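Local coordinates for protein (hdlp (histone deacetylase-like protein)) (Aquifex aeolicus, PDB 1C3P) that belongs to the histone deacetylase family, binds zinc, and probably removes acetyl groups from acetylated lysines in the manner of its relatives, at residues N87-N93 / R137-Y143; F34-M38 / K321-A326; I114-L118 / E152-K156. One frame throughout, in Å; residues are numbered along the deposited sequence.

Interaction 1 of 3, residues N87-N93 / R137-Y143; sequences NIGGYEN and RANGFCY
Asn93 and Phe141 bring their backbones to 5.0 Å between CA atoms, and Asn87 and Ala138 come almost as near, so that two irregular loops run against each other, the second folded into a type I' turn from Asn139 to Cys142. The first loop grips that turn with two side-chain acceptors. Asn93 OD1 takes the N-H of Phe141 at 2.8 Å, met nearly along the C=O axis, while the bond is bent to 131° at the hydrogen. Next to it, Gly140 N gives a straighter bond of 2.9 Å to Glu92 OE1, coming from above the carboxylate plane. Glu92 gets there on an extended chain, its CG anti to the backbone N (chi1 173°). The other end of the Asn93 amide stays within its own loop: ND2 donates to Asn87 O, 3.2 Å away, in the carbonyl plane; with OD1 also held, this sets which way round the amide lies. Beside these bonds the contact turns apolar. Ile88 CD1 presses on Ala138 CB at 3.4 Å, a close approach for two methyl groups, and also meets the edge of the Tyr143 ring at CD2. Tyr143 OH bonds to Pro94 O, while the NH2 of Arg137 bonds to Glu84 O and its NH1 lies 3.2 Å from Asn87 CB. Phe141 projects its ring to about 7 Å from the side chain of the zinc ligand His170 and packs edge-to-face with His21. Two neighbouring amide N-H groups are thus held by two different side chains, consistent with a turn kept rigid where Phe141 approaches the metal site.

Interaction 2 of 3, residues F34-M38 / K321-A326; sequences FKDAM and KLNNKA. Unlike the reference sequence in segment 34-38: Lys35 (reference Leu).
Phe34, in the last turn of helix 28-37, and Met38, the first residue past it, pack against the start of helix 324-332 and the residues leading into it, on the outside of the alpha/beta fold and away from the zinc site. Met38 can be followed outward from CB. Its CG lies 3.8 Å from Ala326 CB and also sits above one face of the Phe34 ring, offset toward the rim. Bends at chi2 (-75°) and chi3 then curl the chain round, bringing SD to 3.4 Å from Ala326 CB and close to Leu322 CD2. The terminal CE ends 3.7 Å from the carbonyl O of Lys321. In Phe34 a chi1 of -172° turns the ring to the carbonyl side and sends it between the two helices: CZ meets Leu322 CD2 at 3.5 Å near the ring plane, and CE1 touches Ala326 CB. Leu322 stands roughly perpendicular to the phenylalanine side chain; Leu329 and Leu330 of helix 324-332 and Ala303 of helix 299-314 also touch Phe34. Replacing Phe34 with an alanine would probably deprive Leu322 and Ala326 of their aromatic neighbour and leave the curled Met38 chain without the ring face under its CG. Asn323 occupies the N-cap position of the second helix, beside the last turn of the first. On the outer side the aliphatic part of Lys325 lies over Ala37, where its CG comes within 3.4 Å of Ala37 CB, a tight carbon pair.

Interaction 3 of 3, residues I114-L118 / E152-K156; sequences IEEFL and EYLRK
Glu115 OE2 accepts a hydrogen bond of 2.6 Å from a water and also forms a salt bridge with Arg50, so two partners grip this one carboxylate oxygen. The same water lies 2.7 Å from Tyr153 OH and bridges two helices of the alpha/beta fold, 98-118 and 146-156, near their C-terminal ends. The segments run at 42° to each other with their axes 12.0 Å apart, a wide spacing filled by side chains of both. In Tyr153 a chi1 of 173° swings the ring away from the backbone N and carries it out to the first helix. There Ile114 CG2 comes within 3.8 Å of Tyr153 CE2, and the two side chains lie antiparallel, each reaching toward the other's helix. The same methyl serves a second partner, Leu154 CD2, so it sits between neighbouring residues of the second helix. Inward, Leu154 continues onto Val250 and Leu252 of strand 250-254, tying the helix pair to the central sheet. Toward the surface the fit is looser: Leu118 lies at the edge of the tyrosine ring, its CD1 4.4 Å from Tyr153 CE2.

Starting from the N terminus, helix 28-37 supplies the first half of interaction 2, whose partner arrives only after 282 residues; that long loop contains both other contacts. Within it the chain passes loop 87-93, then helix 98-118 with segment 114-118, strand 122-125, loop 137-143 and helix 146-156; 321-326, reached long afterwards, closes interaction 2. Interactions 1 and 3 cross, since 114-118 lies inside the loop that 137-143 closes, while its partner 152-156 lies beyond it. Interaction 1 joins loops close to the zinc-binding residues, interaction 3 joins two helices packed near the sheet, and interaction 2 fastens a late helix to an early one. None touches another: nearest atoms of interactions 1 and 3 are about 14 Å apart.

Interaction 1 of 3, residues N87-N93 / R137-Y143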
loop_
_atom_site.group_PDB
_atom_site.type_symbol
_atom_site.label_atom_id
_atom_site.label_comp_id
_atom_site.label_asym_id
_atom_site.label_seq_id
_atom_site.Cartn_x
_atom_site.Cartn_y
_atom_site.Cartn_z
ATOM N N ASN A 87 -15.101 -10.868 -11.049
ATOM C CA ASN A 87 -14.007 -11.588 -10.370
ATOM C C ASN A 87 -14.267 -11.724 -8.867
ATOM O O ASN A 87 -13.329 -11.786 -8.064
ATOM C CB ASN A 87 -12.676 -10.842 -10.610
ATOM C CG ASN A 87 -11.452 -11.766 -10.585
ATOM O OD1 ASN A 87 -10.298 -11.302 -10.561
ATOM N ND2 ASN A 87 -11.693 -13.066 -10.616
ATOM N N ILE A 88 -15.543 -11.790 -8.493
ATOM C CA ILE A 88 -15.930 -11.927 -7.086
ATOM C C ILE A 88 -16.329 -13.354 -6.725
ATOM O O ILE A 88 -16.961 -14.029 -7.523
ATOM C CB ILE A 88 -17.155 -11.025 -6.776
ATOM C CG1 ILE A 88 -16.750 -9.567 -6.902
ATOM C CG2 ILE A 88 -17.668 -11.282 -5.368
ATOM C CD1 ILE A 88 -15.666 -9.212 -5.956
ATOM N N GLY A 89 -15.970 -13.801 -5.523
ATOM C CA GLY A 89 -16.391 -15.126 -5.101
ATOM C C GLY A 89 -15.338 -16.202 -4.980
ATOM O O GLY A 89 -15.537 -17.143 -4.212
ATOM N N GLY A 90 -14.253 -16.095 -5.744
ATOM C CA GLY A 90 -13.192 -17.096 -5.670
ATOM C C GLY A 90 -12.330 -16.944 -4.427
ATOM O O GLY A 90 -12.586 -16.071 -3.607
ATOM N N TYR A 91 -11.317 -17.798 -4.270
ATOM C CA TYR A 91 -10.416 -17.724 -3.116
ATOM C C TYR A 91 -9.781 -16.339 -2.979
ATOM O O TYR A 91 -9.603 -15.810 -1.886
ATOM C CB TYR A 91 -9.274 -18.722 -3.273
ATOM C CG TYR A 91 -8.164 -18.508 -2.257
ATOM C CD1 TYR A 91 -8.325 -18.884 -0.923
ATOM C CD2 TYR A 91 -6.955 -17.915 -2.633
ATOM C CE1 TYR A 91 -7.306 -18.683 0.012
ATOM C CE2 TYR A 91 -5.931 -17.707 -1.709
ATOM C CZ TYR A 91 -6.114 -18.096 -0.391
ATOM O OH TYR A 91 -5.098 -17.909 0.518
ATOM N N GLU A 92 -9.419 -15.778 -4.117
ATOM C CA GLU A 92 -8.758 -14.486 -4.176
ATOM C C GLU A 92 -9.572 -13.289 -3.668
ATOM O O GLU A 92 -9.131 -12.569 -2.760
ATOM C CB GLU A 92 -8.297 -14.280 -5.620
ATOM C CG GLU A 92 -7.724 -12.933 -5.962
ATOM C CD GLU A 92 -7.074 -12.942 -7.335
ATOM O OE1 GLU A 92 -7.119 -11.892 -8.028
ATOM O OE2 GLU A 92 -6.506 -14.000 -7.706
ATOM N N ASN A 93 -10.755 -13.083 -4.247
ATOM C CA ASN A 93 -11.633 -11.972 -3.873
ATOM C C ASN A 93 -12.962 -12.582 -3.429
ATOM O O ASN A 93 -13.989 -12.440 -4.093
ATOM C CB ASN A 93 -11.827 -11.076 -5.092
ATOM C CG ASN A 93 -10.514 -10.761 -5.778
ATOM O OD1 ASN A 93 -9.602 -10.182 -5.172
ATOM N ND2 ASN A 93 -10.394 -11.158 -7.044
ATOM N N ARG A 137 -13.912 -4.440 -11.742
ATOM C CA ARG A 137 -13.579 -5.824 -11.411
ATOM C C ARG A 137 -12.626 -5.972 -10.220
ATOM O O ARG A 137 -11.695 -5.190 -10.087
ATOM C CB ARG A 137 -12.953 -6.487 -12.646
ATOM C CG ARG A 137 -12.228 -7.788 -12.384
ATOM C CD ARG A 137 -11.554 -8.274 -13.661
ATOM N NE ARG A 137 -12.508 -8.842 -14.604
ATOM C CZ ARG A 137 -12.860 -10.123 -14.625
ATOM N NH1 ARG A 137 -12.333 -10.973 -13.753
ATOM N NH2 ARG A 137 -13.744 -10.555 -15.513
ATOM N N ALA A 138 -12.849 -6.987 -9.381
ATOM C CA ALA A 138 -11.984 -7.227 -8.223
ATOM C C ALA A 138 -10.677 -7.883 -8.681
ATOM O O ALA A 138 -10.633 -8.529 -9.730
ATOM C CB ALA A 138 -12.711 -8.139 -7.186
ATOM N N ASN A 139 -9.608 -7.721 -7.908
ATOM C CA ASN A 139 -8.340 -8.290 -8.300
ATOM C C ASN A 139 -7.307 -8.185 -7.185
ATOM O O ASN A 139 -7.227 -7.161 -6.503
ATOM C CB ASN A 139 -7.842 -7.556 -9.563
ATOM C CG ASN A 139 -6.487 -8.037 -10.032
ATOM O OD1 ASN A 139 -6.309 -9.212 -10.361
ATOM N ND2 ASN A 139 -5.519 -7.124 -10.079
ATOM N N GLY A 140 -6.532 -9.251 -6.999
ATOM C CA GLY A 140 -5.481 -9.250 -5.991
ATOM C C GLY A 140 -5.913 -8.911 -4.576
ATOM O O GLY A 140 -5.215 -8.170 -3.875
ATOM N N PHE A 141 -7.049 -9.459 -4.151
ATOM C CA PHE A 141 -7.587 -9.232 -2.807
ATOM C C PHE A 141 -8.227 -7.862 -2.699
ATOM O O PHE A 141 -8.741 -7.516 -1.648
ATOM C CB PHE A 141 -6.502 -9.256 -1.721
ATOM C CG PHE A 141 -5.609 -10.464 -1.730
ATOM C CD1 PHE A 141 -4.422 -10.446 -0.981
ATOM C CD2 PHE A 141 -5.938 -11.616 -2.435
ATOM C CE1 PHE A 141 -3.590 -11.546 -0.938
ATOM C CE2 PHE A 141 -5.098 -12.732 -2.393
ATOM C CZ PHE A 141 -3.925 -12.693 -1.641
ATOM N N CYS A 142 -8.170 -7.066 -3.762
ATOM C CA CYS A 142 -8.753 -5.729 -3.713
ATOM C C CYS A 142 -10.091 -5.624 -4.448
ATOM O O CYS A 142 -10.239 -6.153 -5.560
ATOM C CB CYS A 142 -7.774 -4.717 -4.320
ATOM S SG CYS A 142 -6.164 -4.667 -3.504
ATOM N N TYR A 143 -11.052 -4.936 -3.822
ATOM C CA TYR A 143 -12.373 -4.735 -4.410
ATOM C C TYR A 143 -12.590 -3.282 -4.820
ATOM O O TYR A 143 -13.302 -3.010 -5.784
ATOM C CB TYR A 143 -13.497 -5.127 -3.447
ATOM C CG TYR A 143 -13.342 -6.507 -2.847
ATOM C CD1 TYR A 143 -12.549 -6.711 -1.718
ATOM C CD2 TYR A 143 -13.995 -7.608 -3.407
ATOM C CE1 TYR A 143 -12.413 -7.990 -1.148
ATOM C CE2 TYR A 143 -13.865 -8.884 -2.852
ATOM C CZ TYR A 143 -13.073 -9.063 -1.720
ATOM O OH TYR A 143 -12.973 -10.307 -1.132
#

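Interaction 2 of 3, residues F34-M38 / K321-A326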
loop_
_atom_site.group_PDB
_atom_site.type_symbol
_atom_site.label_atom_id
_atom_site.label_comp_id
_atom_site.label_asym_id
_atom_site.label_seq_id
_atom_site.Cartn_x
_atom_site.Cartn_y
_atom_site.Cartn_z
ATOM N N PHE A 34 -1.205 -1.383 18.627
ATOM C CA PHE A 34 0.228 -1.433 18.837
ATOM C C PHE A 34 0.787 -0.049 19.182
ATOM O O PHE A 34 1.548 0.109 20.140
ATOM C CB PHE A 34 0.921 -1.972 17.581
ATOM C CG PHE A 34 2.379 -2.233 17.769
ATOM C CD1 PHE A 34 2.806 -3.329 18.503
ATOM C CD2 PHE A 34 3.334 -1.363 17.236
ATOM C CE1 PHE A 34 4.181 -3.566 18.707
ATOM C CE2 PHE A 34 4.702 -1.583 17.429
ATOM C CZ PHE A 34 5.126 -2.693 18.170
ATOM N N LYS A 35 0.418 0.982 18.429
ATOM C CA LYS A 35 0.969 2.273 18.790
ATOM C C LYS A 35 0.465 2.736 20.144
ATOM O O LYS A 35 1.159 3.469 20.838
ATOM C CB LYS A 35 0.683 3.311 17.726
ATOM C CG LYS A 35 1.594 3.154 16.520
ATOM C CD LYS A 35 1.281 4.185 15.476
ATOM C CE LYS A 35 -0.123 4.005 14.960
ATOM N NZ LYS A 35 -1.167 4.151 16.007
ATOM N N ASP A 36 -0.731 2.305 20.522
ATOM C CA ASP A 36 -1.274 2.686 21.817
ATOM C C ASP A 36 -0.485 1.960 22.898
ATOM O O ASP A 36 -0.057 2.574 23.880
ATOM C CB ASP A 36 -2.760 2.327 21.912
ATOM C CG ASP A 36 -3.383 2.752 23.241
ATOM O OD1 ASP A 36 -3.204 3.921 23.646
ATOM O OD2 ASP A 36 -4.061 1.921 23.870
ATOM N N ALA A 37 -0.283 0.657 22.715
ATOM C CA ALA A 37 0.478 -0.133 23.686
ATOM C C ALA A 37 1.889 0.448 23.882
ATOM O O ALA A 37 2.423 0.421 24.990
ATOM C CB ALA A 37 0.554 -1.613 23.231
ATOM N N MET A 38 2.473 0.989 22.810
ATOM C CA MET A 38 3.825 1.594 22.836
ATOM C C MET A 38 3.801 3.069 23.275
ATOM O O MET A 38 4.856 3.721 23.368
ATOM C CB MET A 38 4.459 1.528 21.437
ATOM C CG MET A 38 4.752 0.136 20.924
ATOM S SD MET A 38 6.205 -0.540 21.738
ATOM C CE MET A 38 7.438 0.642 21.179
ATOM N N LYS A 321 13.377 -0.594 21.887
ATOM C CA LYS A 321 12.747 -1.843 22.296
ATOM C C LYS A 321 11.226 -1.749 22.373
ATOM O O LYS A 321 10.672 -0.655 22.467
ATOM C CB LYS A 321 13.268 -2.213 23.682
ATOM C CG LYS A 321 12.896 -1.152 24.726
ATOM C CD LYS A 321 13.486 0.230 24.389
ATOM C CE LYS A 321 12.883 1.332 25.244
ATOM N NZ LYS A 321 13.062 1.065 26.701
ATOM N N LEU A 322 10.558 -2.900 22.326
ATOM C CA LEU A 322 9.102 -2.939 22.476
ATOM C C LEU A 322 8.856 -3.115 23.977
ATOM O O LEU A 322 9.640 -3.786 24.643
ATOM C CB LEU A 322 8.492 -4.129 21.744
ATOM C CG LEU A 322 8.628 -4.182 20.228
ATOM C CD1 LEU A 322 7.687 -5.274 19.726
ATOM C CD2 LEU A 322 8.261 -2.839 19.607
ATOM N N ASN A 323 7.796 -2.512 24.513
ATOM C CA ASN A 323 7.508 -2.655 25.946
ATOM C C ASN A 323 6.707 -3.940 26.113
ATOM O O ASN A 323 6.403 -4.610 25.125
ATOM C CB ASN A 323 6.681 -1.486 26.474
ATOM C CG ASN A 323 5.212 -1.611 26.122
ATOM O OD1 ASN A 323 4.851 -1.694 24.952
ATOM N ND2 ASN A 323 4.355 -1.636 27.142
ATOM N N ASN A 324 6.343 -4.284 27.348
ATOM C CA ASN A 324 5.599 -5.520 27.576
ATOM C C ASN A 324 4.214 -5.572 26.949
ATOM O O ASN A 324 3.828 -6.584 26.358
ATOM C CB ASN A 324 5.489 -5.819 29.071
ATOM C CG ASN A 324 6.810 -6.200 29.677
ATOM O OD1 ASN A 324 7.472 -7.130 29.209
ATOM N ND2 ASN A 324 7.208 -5.493 30.727
ATOM N N LYS A 325 3.467 -4.487 27.079
ATOM C CA LYS A 325 2.130 -4.442 26.518
ATOM C C LYS A 325 2.200 -4.749 25.022
ATOM O O LYS A 325 1.403 -5.527 24.497
ATOM C CB LYS A 325 1.525 -3.061 26.763
ATOM C CG LYS A 325 0.078 -2.934 26.348
ATOM C CD LYS A 325 -0.545 -1.701 26.979
ATOM C CE LYS A 325 -0.485 -1.790 28.501
ATOM N NZ LYS A 325 -1.150 -0.645 29.187
ATOM N N ALA A 326 3.171 -4.151 24.346
ATOM C CA ALA A 326 3.345 -4.363 22.901
ATOM C C ALA A 326 3.733 -5.808 22.528
ATOM O O ALA A 326 3.169 -6.393 21.594
ATOM C CB ALA A 326 4.385 -3.381 22.373
#

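Interaction 3 of 3, residues I114-L118 / E152-K156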
loop_
_atom_site.group_PDB
_atom_site.type_symbol
_atom_site.label_atom_id
_atom_site.label_comp_id
_atom_site.label_asym_id
_atom_site.label_seq_id
_atom_site.Cartn_x
_atom_site.Cartn_y
_atom_site.Cartn_z
ATOM N N ILE A 114 -6.500 12.770 1.993
ATOM C CA ILE A 114 -6.312 13.844 1.029
ATOM C C ILE A 114 -6.889 15.153 1.559
ATOM O O ILE A 114 -6.275 16.222 1.401
ATOM C CB ILE A 114 -6.937 13.499 -0.314
ATOM C CG1 ILE A 114 -6.191 12.292 -0.914
ATOM C CG2 ILE A 114 -6.820 14.701 -1.257
ATOM C CD1 ILE A 114 -6.938 11.636 -2.100
ATOM N N GLU A 115 -8.056 15.076 2.196
ATOM C CA GLU A 115 -8.685 16.280 2.772
ATOM C C GLU A 115 -7.726 16.953 3.752
ATOM O O GLU A 115 -7.555 18.175 3.738
ATOM C CB GLU A 115 -9.988 15.932 3.510
ATOM C CG GLU A 115 -11.143 15.550 2.610
ATOM C CD GLU A 115 -12.342 15.009 3.378
ATOM O OE1 GLU A 115 -12.279 14.895 4.626
ATOM O OE2 GLU A 115 -13.356 14.679 2.733
ATOM N N GLU A 116 -7.105 16.146 4.605
ATOM C CA GLU A 116 -6.167 16.661 5.596
ATOM C C GLU A 116 -4.957 17.300 4.951
ATOM O O GLU A 116 -4.511 18.368 5.378
ATOM C CB GLU A 116 -5.724 15.544 6.525
ATOM C CG GLU A 116 -6.814 15.072 7.453
ATOM C CD GLU A 116 -7.395 16.223 8.256
ATOM O OE1 GLU A 116 -6.628 16.905 8.964
ATOM O OE2 GLU A 116 -8.612 16.449 8.172
ATOM N N PHE A 117 -4.425 16.647 3.923
ATOM C CA PHE A 117 -3.266 17.183 3.229
ATOM C C PHE A 117 -3.587 18.540 2.607
ATOM O O PHE A 117 -2.767 19.459 2.650
ATOM C CB PHE A 117 -2.819 16.235 2.122
ATOM C CG PHE A 117 -1.574 16.690 1.411
ATOM C CD1 PHE A 117 -0.326 16.517 1.998
ATOM C CD2 PHE A 117 -1.655 17.325 0.172
ATOM C CE1 PHE A 117 0.837 16.969 1.360
ATOM C CE2 PHE A 117 -0.499 17.781 -0.473
ATOM C CZ PHE A 117 0.746 17.602 0.123
ATOM N N LEU A 118 -4.779 18.657 2.022
ATOM C CA LEU A 118 -5.197 19.887 1.373
ATOM C C LEU A 118 -5.460 21.016 2.359
ATOM O O LEU A 118 -5.548 22.176 1.961
ATOM C CB LEU A 118 -6.422 19.640 0.496
ATOM C CG LEU A 118 -6.145 18.785 -0.753
ATOM C CD1 LEU A 118 -7.423 18.592 -1.530
ATOM C CD2 LEU A 118 -5.118 19.470 -1.641
ATOM N N GLU A 152 -8.628 10.554 -8.736
ATOM C CA GLU A 152 -9.730 11.166 -9.472
ATOM C C GLU A 152 -10.348 12.254 -8.616
ATOM O O GLU A 152 -10.857 13.255 -9.120
ATOM C CB GLU A 152 -10.784 10.122 -9.839
ATOM C CG GLU A 152 -10.314 9.193 -10.941
ATOM C CD GLU A 152 -10.164 9.899 -12.275
ATOM O OE1 GLU A 152 -9.626 9.276 -13.205
ATOM O OE2 GLU A 152 -10.594 11.065 -12.400
ATOM N N TYR A 153 -10.278 12.075 -7.299
ATOM C CA TYR A 153 -10.809 13.090 -6.394
ATOM C C TYR A 153 -9.987 14.368 -6.624
ATOM O O TYR A 153 -10.532 15.472 -6.730
ATOM C CB TYR A 153 -10.665 12.609 -4.936
ATOM C CG TYR A 153 -11.037 13.645 -3.901
ATOM C CD1 TYR A 153 -12.361 13.819 -3.478
ATOM C CD2 TYR A 153 -10.057 14.468 -3.357
ATOM C CE1 TYR A 153 -12.681 14.803 -2.520
ATOM C CE2 TYR A 153 -10.359 15.434 -2.419
ATOM C CZ TYR A 153 -11.655 15.603 -1.997
ATOM O OH TYR A 153 -11.888 16.562 -1.038
ATOM N N LEU A 154 -8.670 14.213 -6.719
ATOM C CA LEU A 154 -7.783 15.356 -6.938
ATOM C C LEU A 154 -7.998 15.969 -8.335
ATOM O O LEU A 154 -7.989 17.197 -8.495
ATOM C CB LEU A 154 -6.322 14.924 -6.753
ATOM C CG LEU A 154 -5.886 14.674 -5.298
ATOM C CD1 LEU A 154 -4.554 13.913 -5.255
ATOM C CD2 LEU A 154 -5.776 16.038 -4.568
ATOM N N ARG A 155 -8.188 15.129 -9.350
ATOM C CA ARG A 155 -8.426 15.666 -10.692
ATOM C C ARG A 155 -9.680 16.536 -10.678
ATOM O O ARG A 155 -9.704 17.611 -11.286
ATOM C CB ARG A 155 -8.566 14.537 -11.726
ATOM C CG ARG A 155 -7.293 13.669 -11.837
ATOM C CD ARG A 155 -7.442 12.499 -12.801
ATOM N NE ARG A 155 -7.231 12.890 -14.186
ATOM C CZ ARG A 155 -7.399 12.081 -15.224
ATOM N NH1 ARG A 155 -7.793 10.825 -15.032
ATOM N NH2 ARG A 155 -7.131 12.518 -16.450
ATOM N N LYS A 156 -10.718 16.095 -9.972
ATOM C CA LYS A 156 -11.943 16.887 -9.922
ATOM C C LYS A 156 -11.707 18.229 -9.226
ATOM O O LYS A 156 -12.388 19.216 -9.522
ATOM C CB LYS A 156 -13.076 16.111 -9.236
ATOM C CG LYS A 156 -14.415 16.861 -9.271
ATOM C CD LYS A 156 -15.579 15.990 -8.858
ATOM C CE LYS A 156 -15.800 14.851 -9.853
ATOM N NZ LYS A 156 -16.134 15.344 -11.231
HETATM O O HOH W 1 -13.972 15.981 0.538
#